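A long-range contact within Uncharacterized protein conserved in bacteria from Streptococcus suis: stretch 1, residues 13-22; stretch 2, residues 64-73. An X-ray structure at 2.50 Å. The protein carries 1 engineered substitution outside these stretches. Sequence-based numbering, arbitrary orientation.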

# COMPACT_ATOMS: atom_id res chain seq x y z
N ALA A 13 11.16 3.73 -4.75
CA ALA A 13 11.45 2.31 -4.95
C ALA A 13 10.21 1.65 -5.53
O ALA A 13 9.09 1.89 -5.08
CB ALA A 13 11.83 1.65 -3.65
N LEU A 14 10.42 0.84 -6.56
CA LEU A 14 9.31 0.13 -7.18
C LEU A 14 9.09 -1.17 -6.43
O LEU A 14 10.03 -1.76 -5.89
CB LEU A 14 9.65 -0.20 -8.62
CG LEU A 14 9.97 1.00 -9.50
CD1 LEU A 14 10.38 0.54 -10.89
CD2 LEU A 14 8.74 1.88 -9.56
N PRO A 15 7.84 -1.63 -6.39
CA PRO A 15 7.50 -2.89 -5.70
C PRO A 15 8.38 -4.02 -6.26
O PRO A 15 8.56 -4.12 -7.48
CB PRO A 15 6.04 -3.10 -6.08
CG PRO A 15 5.53 -1.69 -6.30
CD PRO A 15 6.66 -1.02 -7.02
N ILE A 16 8.93 -4.86 -5.39
CA ILE A 16 9.76 -5.96 -5.86
C ILE A 16 8.87 -6.93 -6.62
O ILE A 16 7.77 -7.25 -6.17
CB ILE A 16 10.43 -6.74 -4.69
CG1 ILE A 16 11.62 -5.95 -4.13
CG2 ILE A 16 10.94 -8.09 -5.18
CD1 ILE A 16 11.28 -4.68 -3.37
N LYS A 17 9.31 -7.38 -7.79
CA LYS A 17 8.51 -8.32 -8.54
C LYS A 17 8.93 -9.70 -8.08
O LYS A 17 10.13 -9.96 -7.91
CB LYS A 17 8.76 -8.17 -10.04
CG LYS A 17 8.33 -6.84 -10.63
CD LYS A 17 8.60 -6.83 -12.13
CE LYS A 17 8.21 -5.51 -12.77
NZ LYS A 17 9.10 -4.42 -12.30
N GLU A 18 7.96 -10.59 -7.85
CA GLU A 18 8.29 -11.93 -7.39
C GLU A 18 7.85 -12.99 -8.38
O GLU A 18 6.66 -13.14 -8.67
CB GLU A 18 7.64 -12.21 -6.04
CG GLU A 18 8.23 -13.43 -5.32
CD GLU A 18 7.53 -13.74 -4.00
OE1 GLU A 18 6.42 -14.30 -4.02
OE2 GLU A 18 8.09 -13.42 -2.92
N GLU A 19 8.81 -13.74 -8.89
CA GLU A 19 8.51 -14.81 -9.82
C GLU A 19 8.28 -16.11 -9.06
O GLU A 19 9.04 -16.44 -8.15
CB GLU A 19 9.66 -15.00 -10.80
CG GLU A 19 9.47 -16.16 -11.72
CD GLU A 19 10.61 -16.37 -12.69
OE1 GLU A 19 11.62 -15.63 -12.59
OE2 GLU A 19 10.49 -17.27 -13.54
N ILE A 20 7.22 -16.84 -9.40
CA ILE A 20 6.95 -18.13 -8.78
C ILE A 20 7.33 -19.12 -9.87
O ILE A 20 6.76 -19.11 -10.97
CB ILE A 20 5.47 -18.34 -8.36
CG1 ILE A 20 5.14 -17.53 -7.11
CG2 ILE A 20 5.24 -19.80 -8.00
CD1 ILE A 20 6.03 -17.68 -5.89
N ARG A 21 8.30 -19.96 -9.56
CA ARG A 21 8.81 -20.92 -10.51
C ARG A 21 8.59 -22.33 -9.97
O ARG A 21 8.72 -22.57 -8.78
CB ARG A 21 10.30 -20.60 -10.70
CG ARG A 21 10.99 -21.27 -11.84
CD ARG A 21 12.42 -20.73 -11.96
NE ARG A 21 12.46 -19.34 -12.39
CZ ARG A 21 13.57 -18.70 -12.74
NH1 ARG A 21 14.73 -19.34 -12.70
NH2 ARG A 21 13.52 -17.44 -13.14
N TYR A 22 8.23 -23.27 -10.85
CA TYR A 22 8.00 -24.66 -10.42
C TYR A 22 9.23 -25.52 -10.62
O TYR A 22 9.92 -25.40 -11.62
CB TYR A 22 6.83 -25.29 -11.21
CG TYR A 22 6.65 -26.79 -10.96
CD1 TYR A 22 6.51 -27.30 -9.67
CD2 TYR A 22 6.59 -27.69 -12.03
CE1 TYR A 22 6.30 -28.66 -9.44
CE2 TYR A 22 6.38 -29.06 -11.81
CZ TYR A 22 6.23 -29.54 -10.52
OH TYR A 22 5.99 -30.88 -10.29
N THR A 64 12.54 8.70 -15.00
CA THR A 64 13.22 7.50 -15.47
C THR A 64 12.83 6.27 -14.66
O THR A 64 12.93 6.27 -13.44
CB THR A 64 14.74 7.68 -15.35
OG1 THR A 64 15.15 8.81 -16.12
CG2 THR A 64 15.47 6.43 -15.82
N VAL A 65 12.38 5.23 -15.34
CA VAL A 65 12.00 4.00 -14.67
C VAL A 65 12.98 2.90 -15.02
O VAL A 65 13.14 2.55 -16.18
CB VAL A 65 10.58 3.57 -15.07
CG1 VAL A 65 10.31 2.15 -14.61
CG2 VAL A 65 9.55 4.50 -14.45
N VAL A 66 13.65 2.34 -14.01
CA VAL A 66 14.62 1.28 -14.22
C VAL A 66 14.14 -0.03 -13.59
O VAL A 66 13.87 -0.09 -12.39
CB VAL A 66 15.95 1.63 -13.59
CG1 VAL A 66 17.01 0.61 -14.01
CG2 VAL A 66 16.36 3.04 -13.98
N GLU A 67 14.04 -1.08 -14.40
CA GLU A 67 13.60 -2.38 -13.90
C GLU A 67 14.57 -2.88 -12.84
O GLU A 67 15.77 -2.62 -12.90
CB GLU A 67 13.54 -3.40 -15.03
CG GLU A 67 13.16 -4.81 -14.58
CD GLU A 67 11.75 -4.89 -14.01
OE1 GLU A 67 10.78 -4.78 -14.81
OE2 GLU A 67 11.61 -5.05 -12.77
N GLY A 68 14.05 -3.61 -11.86
CA GLY A 68 14.91 -4.13 -10.81
C GLY A 68 15.28 -5.58 -11.04
O GLY A 68 15.29 -6.06 -12.17
N GLN A 69 15.59 -6.28 -9.96
CA GLN A 69 15.95 -7.68 -10.04
C GLN A 69 14.82 -8.47 -9.38
O GLN A 69 14.42 -8.16 -8.27
CB GLN A 69 17.27 -7.92 -9.31
CG GLN A 69 17.73 -9.36 -9.27
CD GLN A 69 18.99 -9.54 -8.44
OE1 GLN A 69 20.07 -9.13 -8.84
NE2 GLN A 69 18.85 -10.15 -7.26
N ASN A 70 14.32 -9.48 -10.08
CA ASN A 70 13.24 -10.30 -9.54
C ASN A 70 13.61 -11.13 -8.32
O ASN A 70 14.75 -11.58 -8.17
CB ASN A 70 12.70 -11.29 -10.59
CG ASN A 70 11.81 -10.65 -11.62
OD1 ASN A 70 11.43 -9.48 -11.51
ND2 ASN A 70 11.45 -11.42 -12.65
N ARG A 71 12.63 -11.32 -7.46
CA ARG A 71 12.78 -12.16 -6.30
C ARG A 71 12.23 -13.46 -6.90
O ARG A 71 11.16 -13.45 -7.52
CB ARG A 71 11.86 -11.65 -5.19
CG ARG A 71 11.80 -12.50 -3.94
CD ARG A 71 10.86 -11.86 -2.93
NE ARG A 71 10.53 -12.75 -1.82
CZ ARG A 71 11.40 -13.13 -0.89
NH1 ARG A 71 12.65 -12.69 -0.93
NH2 ARG A 71 11.02 -13.96 0.08
N ILE A 72 12.96 -14.56 -6.78
CA ILE A 72 12.46 -15.80 -7.35
C ILE A 72 12.09 -16.82 -6.28
O ILE A 72 12.93 -17.22 -5.48
CB ILE A 72 13.49 -16.46 -8.32
CG1 ILE A 72 13.61 -15.66 -9.62
CG2 ILE A 72 13.04 -17.85 -8.68
CD1 ILE A 72 12.70 -14.45 -9.84
N LEU A 73 10.82 -17.22 -6.28
CA LEU A 73 10.36 -18.22 -5.33
C LEU A 73 10.19 -19.53 -6.10
O LEU A 73 9.50 -19.58 -7.11
CB LEU A 73 9.02 -17.81 -4.71
CG LEU A 73 8.63 -18.67 -3.50
CD1 LEU A 73 9.53 -18.29 -2.33
CD2 LEU A 73 7.17 -18.47 -3.12
O HOH W 1 11.89 -6.45 -8.55

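The two stretches meet as neighbouring strands of a sheet, 18-22 against 71-73, whose N-to-C directions differ by 25°, so the pairing is parallel. Four backbone hydrogen bonds alternate between donor and acceptor along the seam. R71 N donates to K17 O at 2.9 Å with an N-H...O angle of 178°, and E19 N returns to R71 O at 2.7 Å and 157°. The ladder then repeats: L73 N reaches E19 O at 2.7 Å and 171°, and R21 N reaches L73 O at 2.8 Å and 169°. In stretch 1 the odd-numbered residues alone supply these groups, as parallel register requires, because the amide and carbonyl of E18 and I20 face away from stretch 2. CA-H...O contacts reach the same acceptors, E18 CA lying 3.3 Å from R71 O and I20 CA 3.4 Å from L73 O. Proximity is not bonding everywhere: E19 O and L73 O come within 3.3 Å, but both are acceptors.

Just before the ladder, a water takes over from direct pairing. It accepts from K17 N at 2.8 Å and lies 3.1 Å from Q69 O, to which it can donate, thus linking the two backbones.

Charged side chains add two salt bridges across the seam. The CA-to-CB bond of K17 points sideways and that of E67 away, yet both side chains end near each other: K17 NZ lies 2.6 Å from E67 OE2, with a weak hydrogen bond of 3.0 Å from K17 NZ to E67 OE1. E67 OE2 also accepts from its neighbour's amide, G68 N, at 3.0 Å and 141°. On the sheet face shared by E18, R71, I20 and L73, R71 NE donates to E18 OE2 at 2.8 Å; the carboxylate oxygen sits at the guanidinium edge, near its plane, although the 138° angle is clearly bent.

On the other face, E19 pairs with R21 of its own strand. R21 NH2 donates to E19 OE1 at 2.7 Å and 148°, forming a salt bridge, while R21 NH2 and R21 NE each make a weak 3.1 Å hydrogen bond to E19 OE2. E19 OE1 is also hydrogen-bonded elsewhere in the structure. I72 packs here: its CG1 lies over one face of the R21 guanidinium, 3.9 Å from R21 NH2.

Apolar contact adds to these polar pairs: I20 CD1 and L73 CD2 are only 3.1 Å apart, very tight for two methyl carbons.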